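PDB 6OK1: lipid-transfer protein from Thermomonospora curvata, which is of unknown function but belongs to the thiolase superfamily, with an N-terminal and a C-terminal thiolase-like half in one chain. Local coordinates for residues A9-G14 with V225-E230; G50-T55 with E103-Y108. All blocks are in the same frame, centred on the assembly; numbering follows the deposited sequence.

Both contacts lie in one mixed beta sheet that runs through both thiolase-like halves; all four segments belong to the N-terminal one. Together they span four neighbouring strands of it, in the order 50-54, 104-112, 219-228, 8-15. Contact 2 is a parallel pairing and contact 1 an antiparallel one. Their centres are 11 Å apart, and the middle two strands join them: Val-226 N lies 2.8 Å from Val-105 O, a probable hydrogen bond, and Val-225 CG2 packs on Val-106 CG2 at 4.1 Å. The sodium ion, bound by Val-48, Ile-70 and Glu-72, is nearer contact 2, about 7 Å from Gly-50 and about 12 Å from the side chain of Val-225; Val-48 lies two residues before strand 50-54.

Contact 1 of 2, residues A9-G14 with V225-E230; sequences AIAGIG and VVVSTE
A classic beta bulge, with Ala-11 and Gly-12 both facing Val-225, marks this antiparallel pairing of strands 8-15 and 219-228 in the thiolase-type sheet. Ala-11 N donates to Val-225 O at 2.9 Å, while Val-225 N returns a bond to Gly-12 O at 2.8 Å, its donor tilted 32° from the carbonyl plane. One residue on the 219-228 side is thus gripped by two on the other. Toward the helix end of the pairing the register is regular: Ala-9 and Val-227 form a hydrogen-bonded pair, with Ala-9 N to Val-227 O at 2.8 Å and Val-227 N to Ala-9 O at 3.0 Å. Between these lies the non-hydrogen-bonded pair Ile-10 and Val-226. Their side chains cross obliquely on one face of the sheet, Ile-10 CG1 meeting Val-226 CG2 at 4.0 Å, and both also touch Ile-242 of strand 240-248; helix 348-359 covers Ile-10 through Ile-351 and Val-355. Ala-9, Val-225 and Val-227 turn to the other face, where Val-225 and Val-227 reach Val-104 of strand 104-112. Val-227 CG1 is anti to the carbonyl carbon (chi1 -65°), and CG2 takes the crowded position between the backbone N and that carbon, where it meets Ala-11 CB at 4.0 Å. After Val-227 the strand passes straight into helix 229-232: Ser-228 is the N-cap of the helix, with OG hydrogen-bonded to Arg-231 N. In the first turn Thr-229 OG1 is hydrogen-bonded to Gly-6 O, three residues before Ala-9, and lies 3.9 Å from Ala-9 CB.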
ATOM      1  N   ALA A   9     -22.795   2.809  -3.733  1.00 25.55           N
ATOM      2  CA  ALA A   9     -23.075   2.044  -4.924  1.00 23.29           C
ATOM      3  C   ALA A   9     -22.041   2.331  -6.010  1.00 26.47           C
ATOM      4  O   ALA A   9     -21.483   3.427  -6.074  1.00 25.88           O
ATOM      5  CB  ALA A   9     -24.477   2.390  -5.445  1.00 28.91           C
ATOM      6  N   ILE A  10     -21.857   1.368  -6.908  1.00 28.33           N
ATOM      7  CA  ILE A  10     -21.051   1.574  -8.109  1.00 24.68           C
ATOM      8  C   ILE A  10     -21.937   2.149  -9.201  1.00 32.76           C
ATOM      9  O   ILE A  10     -22.915   1.528  -9.639  1.00 29.41           O
ATOM     10  CB  ILE A  10     -20.377   0.279  -8.580  1.00 26.66           C
ATOM     11  CG1 ILE A  10     -19.428  -0.257  -7.498  1.00 24.15           C
ATOM     12  CG2 ILE A  10     -19.612   0.552  -9.886  1.00 27.80           C
ATOM     13  CD1 ILE A  10     -18.794  -1.583  -7.829  1.00 25.44           C
ATOM     14  N   ALA A  11     -21.571   3.337  -9.651  1.00 26.85           N
ATOM     15  CA  ALA A  11     -22.325   4.075 -10.639  1.00 27.50           C
ATOM     16  C   ALA A  11     -21.631   4.150 -11.978  1.00 29.33           C
ATOM     17  O   ALA A  11     -22.283   4.473 -12.974  1.00 28.82           O
ATOM     18  CB  ALA A  11     -22.582   5.501 -10.144  1.00 26.61           C
ATOM     19  N   GLY A  12     -20.328   3.876 -12.020  1.00 28.12           N
ATOM     20  CA  GLY A  12     -19.576   3.954 -13.250  1.00 25.10           C
ATOM     21  C   GLY A  12     -18.532   2.869 -13.327  1.00 26.04           C
ATOM     22  O   GLY A  12     -17.912   2.517 -12.316  1.00 26.89           O
ATOM     23  N   ILE A  13     -18.355   2.343 -14.539  1.00 24.46           N
ATOM     24  CA  ILE A  13     -17.290   1.415 -14.886  1.00 25.11           C
ATOM     25  C   ILE A  13     -16.596   1.924 -16.144  1.00 30.85           C
ATOM     26  O   ILE A  13     -17.215   2.506 -17.042  1.00 27.57           O
ATOM     27  CB  ILE A  13     -17.803  -0.033 -15.081  1.00 29.21           C
ATOM     28  CG1 ILE A  13     -18.778  -0.112 -16.265  1.00 30.30           C
ATOM     29  CG2 ILE A  13     -18.456  -0.523 -13.783  1.00 29.72           C
ATOM     30  CD1 ILE A  13     -19.302  -1.508 -16.532  1.00 30.08           C
ATOM     31  N   GLY A  14     -15.293   1.691 -16.207  1.00 26.93           N
ATOM     32  CA  GLY A  14     -14.514   2.124 -17.345  1.00 23.85           C
ATOM     33  C   GLY A  14     -13.305   1.246 -17.515  1.00 26.08           C
ATOM     34  O   GLY A  14     -12.678   0.834 -16.534  1.00 27.44           O
ATOM     35  N   VAL A 225     -16.363   3.670 -10.278  1.00 22.81           N
ATOM     36  CA  VAL A 225     -16.761   4.884  -9.559  1.00 24.67           C
ATOM     37  C   VAL A 225     -17.780   4.521  -8.484  1.00 23.84           C
ATOM     38  O   VAL A 225     -18.831   3.944  -8.781  1.00 26.00           O
ATOM     39  CB  VAL A 225     -17.355   5.934 -10.516  1.00 27.55           C
ATOM     40  CG1 VAL A 225     -17.904   7.115  -9.734  1.00 28.63           C
ATOM     41  CG2 VAL A 225     -16.288   6.411 -11.470  1.00 26.14           C
ATOM     42  N   VAL A 226     -17.488   4.900  -7.242  1.00 23.83           N
ATOM     43  CA  VAL A 226     -18.345   4.597  -6.099  1.00 23.09           C
ATOM     44  C   VAL A 226     -18.859   5.917  -5.543  1.00 26.85           C
ATOM     45  O   VAL A 226     -18.079   6.855  -5.342  1.00 25.95           O
ATOM     46  CB  VAL A 226     -17.568   3.798  -5.031  1.00 24.34           C
ATOM     47  CG1 VAL A 226     -18.423   3.536  -3.760  1.00 26.94           C
ATOM     48  CG2 VAL A 226     -17.091   2.454  -5.617  1.00 25.78           C
ATOM     49  N   VAL A 227     -20.171   5.991  -5.298  1.00 24.32           N
ATOM     50  CA  VAL A 227     -20.801   7.167  -4.707  1.00 24.55           C
ATOM     51  C   VAL A 227     -21.825   6.696  -3.683  1.00 29.65           C
ATOM     52  O   VAL A 227     -22.077   5.496  -3.534  1.00 29.53           O
ATOM     53  CB  VAL A 227     -21.484   8.052  -5.778  1.00 24.50           C
ATOM     54  CG1 VAL A 227     -20.469   8.624  -6.712  1.00 26.65           C
ATOM     55  CG2 VAL A 227     -22.492   7.242  -6.543  1.00 30.22           C
ATOM     56  N   SER A 228     -22.468   7.648  -2.994  1.00 27.91           N
ATOM     57  CA  SER A 228     -23.567   7.235  -2.138  1.00 27.05           C
ATOM     58  C   SER A 228     -24.698   6.666  -2.989  1.00 27.48           C
ATOM     59  O   SER A 228     -24.879   7.022  -4.158  1.00 32.69           O
ATOM     60  CB  SER A 228     -24.083   8.409  -1.300  1.00 31.00           C
ATOM     61  OG  SER A 228     -24.769   9.326  -2.130  1.00 30.76           O
ATOM     62  N   THR A 229     -25.482   5.776  -2.388  1.00 32.30           N
ATOM     63  CA  THR A 229     -26.628   5.240  -3.105  1.00 28.69           C
ATOM     64  C   THR A 229     -27.601   6.355  -3.500  1.00 34.17           C
ATOM     65  O   THR A 229     -28.140   6.341  -4.612  1.00 31.08           O
ATOM     66  CB  THR A 229     -27.301   4.155  -2.254  1.00 34.74           C
ATOM     67  OG1 THR A 229     -26.397   3.038  -2.118  1.00 32.24           O
ATOM     68  CG2 THR A 229     -28.571   3.662  -2.901  1.00 33.61           C
ATOM     69  N   GLU A 230     -27.796   7.354  -2.629  1.00 34.91           N
ATOM     70  CA  GLU A 230     -28.663   8.490  -2.961  1.00 31.89           C
ATOM     71  C   GLU A 230     -28.147   9.219  -4.197  1.00 41.24           C
ATOM     72  O   GLU A 230     -28.915   9.521  -5.123  1.00 35.77           O
ATOM     73  CB  GLU A 230     -28.780   9.457  -1.771  1.00 31.63           C
ATOM     74  CG  GLU A 230     -29.513   8.912  -0.557  1.00136.50           C
ATOM     75  CD  GLU A 230     -28.718   7.872   0.204  1.00168.90           C
ATOM     76  OE1 GLU A 230     -27.501   7.745  -0.041  1.00134.54           O
ATOM     77  OE2 GLU A 230     -29.317   7.182   1.050  1.00 84.14           O
TER

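Contact 2 of 2, residues G50-T55 with E103-Y108; sequences GLVTFT and EVVVCY
Thr-53 OG1 gives its hydrogen to Tyr-108 O at 2.7 Å from above the carbonyl plane, 35° out of it; the hydroxyl is anti to its own backbone N (chi1 -174°). Backbone bonds alternate along the parallel pairing: Val-106 N to Gly-50 O at 2.9 Å, Val-52 N to Val-106 O at 3.0 Å and Tyr-108 N to Val-52 O at 3.0 Å, with a weak one from Gly-50 N to Val-104 O. Parallel strands 75-79, 50-54 and 104-112 adjoin in the thiolase-type sheet, and helix 86-98 links the outer two in a beta-alpha-beta crossover over strand 50-54. Thr-53 CB sits over one face of the Tyr-108 ring, 3.8 Å from its centroid and displaced toward the rim; Tyr-108 OH bonds to Ser-59 O. On the sheet face of Leu-51 and Val-106, CD2 of Leu-51 rests 3.6 Å from Val-106 CB; Val-64 of helix 61-68 packs on Leu-51 and Tyr-108, and Val-48 on Val-106. On the opposite face Val-52 CG2 meets Val-105 CG1 at 3.7 Å, covered by Thr-89 and Ala-93. In this largely apolar, buried pairing the Thr-53 hydroxyl adds one polar bond beyond the backbone bonds, and CB a CH-pi contact.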
ATOM      1  N   GLY A  50     -11.745  11.001  -4.056  1.00 24.54           N
ATOM      2  CA  GLY A  50     -11.061   9.842  -3.502  1.00 22.74           C
ATOM      3  C   GLY A  50     -10.534   8.933  -4.591  1.00 21.30           C
ATOM      4  O   GLY A  50     -11.147   8.781  -5.656  1.00 22.72           O
ATOM      5  N   LEU A  51      -9.388   8.297  -4.305  1.00 21.97           N
ATOM      6  CA  LEU A  51      -8.783   7.318  -5.205  1.00 25.78           C
ATOM      7  C   LEU A  51      -8.250   6.144  -4.398  1.00 22.20           C
ATOM      8  O   LEU A  51      -7.549   6.349  -3.404  1.00 23.65           O
ATOM      9  CB  LEU A  51      -7.628   7.921  -6.015  1.00 20.37           C
ATOM     10  CG  LEU A  51      -8.018   8.899  -7.133  1.00 24.32           C
ATOM     11  CD1 LEU A  51      -6.777   9.515  -7.797  1.00 25.46           C
ATOM     12  CD2 LEU A  51      -8.900   8.252  -8.190  1.00 23.06           C
ATOM     13  N   VAL A  52      -8.546   4.930  -4.853  1.00 21.08           N
ATOM     14  CA  VAL A  52      -8.093   3.701  -4.198  1.00 20.04           C
ATOM     15  C   VAL A  52      -7.455   2.796  -5.249  1.00 18.43           C
ATOM     16  O   VAL A  52      -8.005   2.609  -6.337  1.00 20.19           O
ATOM     17  CB  VAL A  52      -9.250   2.974  -3.482  1.00 20.94           C
ATOM     18  CG1 VAL A  52      -8.713   1.785  -2.712  1.00 23.22           C
ATOM     19  CG2 VAL A  52     -10.008   3.938  -2.519  1.00 20.84           C
ATOM     20  N   THR A  53      -6.295   2.224  -4.939  1.00 20.55           N
ATOM     21  CA  THR A  53      -5.716   1.231  -5.850  1.00 21.21           C
ATOM     22  C   THR A  53      -4.975   0.185  -5.023  1.00 19.05           C
ATOM     23  O   THR A  53      -5.136   0.101  -3.798  1.00 19.52           O
ATOM     24  CB  THR A  53      -4.848   1.901  -6.930  1.00 20.54           C
ATOM     25  OG1 THR A  53      -4.413   0.928  -7.880  1.00 20.78           O
ATOM     26  CG2 THR A  53      -3.637   2.591  -6.355  1.00 19.96           C
ATOM     27  N   PHE A  54      -4.215  -0.660  -5.711  1.00 19.75           N
ATOM     28  CA  PHE A  54      -3.430  -1.723  -5.102  1.00 19.13           C
ATOM     29  C   PHE A  54      -2.074  -1.188  -4.646  1.00 21.51           C
ATOM     30  O   PHE A  54      -1.524  -0.260  -5.242  1.00 19.40           O
ATOM     31  CB  PHE A  54      -3.153  -2.850  -6.103  1.00 18.21           C
ATOM     32  CG  PHE A  54      -4.371  -3.663  -6.561  1.00 20.40           C
ATOM     33  CD1 PHE A  54      -5.689  -3.157  -6.560  1.00 21.13           C
ATOM     34  CD2 PHE A  54      -4.151  -4.943  -7.064  1.00 20.56           C
ATOM     35  CE1 PHE A  54      -6.739  -3.933  -7.050  1.00 21.63           C
ATOM     36  CE2 PHE A  54      -5.219  -5.727  -7.549  1.00 22.21           C
ATOM     37  CZ  PHE A  54      -6.490  -5.231  -7.517  1.00 20.12           C
ATOM     38  N   THR A  55      -1.475  -1.856  -3.657  1.00 19.73           N
ATOM     39  CA  THR A  55      -0.146  -1.412  -3.209  1.00 18.05           C
ATOM     40  C   THR A  55       0.860  -1.389  -4.360  1.00 20.85           C
ATOM     41  O   THR A  55       1.703  -0.478  -4.443  1.00 22.09           O
ATOM     42  CB  THR A  55       0.370  -2.296  -2.066  1.00 20.05           C
ATOM     43  OG1 THR A  55       0.181  -3.675  -2.396  1.00 25.63           O
ATOM     44  CG2 THR A  55      -0.389  -2.037  -0.848  1.00 15.45           C
ATOM     45  N   GLU A 103     -17.088  11.819  -1.242  1.00 26.76           N
ATOM     46  CA  GLU A 103     -18.345  11.696  -1.976  1.00 27.36           C
ATOM     47  C   GLU A 103     -18.219  10.885  -3.259  1.00 29.17           C
ATOM     48  O   GLU A 103     -19.173  10.205  -3.647  1.00 25.88           O
ATOM     49  CB  GLU A 103     -18.882  13.097  -2.296  1.00 28.45           C
ATOM     50  CG  GLU A 103     -19.390  13.809  -1.031  1.00 36.37           C
ATOM     51  CD  GLU A 103     -19.917  15.185  -1.311  1.00 70.73           C
ATOM     52  OE1 GLU A 103     -19.195  15.965  -1.963  1.00 50.58           O
ATOM     53  OE2 GLU A 103     -21.056  15.478  -0.892  1.00101.30           O
ATOM     54  N   VAL A 104     -17.066  10.913  -3.920  1.00 24.98           N
ATOM     55  CA  VAL A 104     -16.897  10.275  -5.227  1.00 22.70           C
ATOM     56  C   VAL A 104     -15.518   9.636  -5.262  1.00 22.94           C
ATOM     57  O   VAL A 104     -14.508  10.347  -5.321  1.00 24.04           O
ATOM     58  CB  VAL A 104     -17.044  11.268  -6.385  1.00 28.36           C
ATOM     59  CG1 VAL A 104     -16.910  10.563  -7.700  1.00 24.93           C
ATOM     60  CG2 VAL A 104     -18.405  11.990  -6.310  1.00 28.33           C
ATOM     61  N   VAL A 105     -15.466   8.309  -5.230  1.00 24.23           N
ATOM     62  CA  VAL A 105     -14.210   7.577  -5.109  1.00 21.71           C
ATOM     63  C   VAL A 105     -14.036   6.734  -6.358  1.00 21.90           C
ATOM     64  O   VAL A 105     -14.963   6.026  -6.766  1.00 25.97           O
ATOM     65  CB  VAL A 105     -14.170   6.715  -3.841  1.00 24.98           C
ATOM     66  CG1 VAL A 105     -12.785   6.058  -3.701  1.00 21.94           C
ATOM     67  CG2 VAL A 105     -14.512   7.585  -2.599  1.00 23.47           C
ATOM     68  N   VAL A 106     -12.857   6.793  -6.966  1.00 22.18           N
ATOM     69  CA  VAL A 106     -12.533   5.918  -8.090  1.00 20.41           C
ATOM     70  C   VAL A 106     -11.538   4.854  -7.645  1.00 23.60           C
ATOM     71  O   VAL A 106     -10.484   5.172  -7.097  1.00 21.56           O
ATOM     72  CB  VAL A 106     -11.992   6.710  -9.290  1.00 21.27           C
ATOM     73  CG1 VAL A 106     -11.849   5.808 -10.482  1.00 24.57           C
ATOM     74  CG2 VAL A 106     -12.945   7.870  -9.630  1.00 25.96           C
ATOM     75  N   CYS A 107     -11.881   3.592  -7.888  1.00 22.27           N
ATOM     76  CA  CYS A 107     -11.014   2.454  -7.631  1.00 19.86           C
ATOM     77  C   CYS A 107     -10.433   2.002  -8.964  1.00 19.94           C
ATOM     78  O   CYS A 107     -11.178   1.874  -9.934  1.00 23.94           O
ATOM     79  CB  CYS A 107     -11.799   1.304  -6.991  1.00 25.53           C
ATOM     80  SG  CYS A 107     -12.831   1.795  -5.605  1.00 24.49           S
ATOM     81  N   TYR A 108      -9.112   1.773  -9.029  1.00 21.31           N
ATOM     82  CA  TYR A 108      -8.515   1.455 -10.327  1.00 22.26           C
ATOM     83  C   TYR A 108      -7.323   0.514 -10.200  1.00 22.00           C
ATOM     84  O   TYR A 108      -6.723   0.361  -9.136  1.00 22.69           O
ATOM     85  CB  TYR A 108      -8.077   2.735 -11.069  1.00 22.88           C
ATOM     86  CG  TYR A 108      -6.953   3.505 -10.388  1.00 24.28           C
ATOM     87  CD1 TYR A 108      -7.230   4.451  -9.429  1.00 25.56           C
ATOM     88  CD2 TYR A 108      -5.620   3.290 -10.719  1.00 20.84           C
ATOM     89  CE1 TYR A 108      -6.203   5.156  -8.806  1.00 19.96           C
ATOM     90  CE2 TYR A 108      -4.593   3.985 -10.086  1.00 21.74           C
ATOM     91  CZ  TYR A 108      -4.902   4.917  -9.148  1.00 24.18           C
ATOM     92  OH  TYR A 108      -3.926   5.617  -8.510  1.00 23.62           O
TER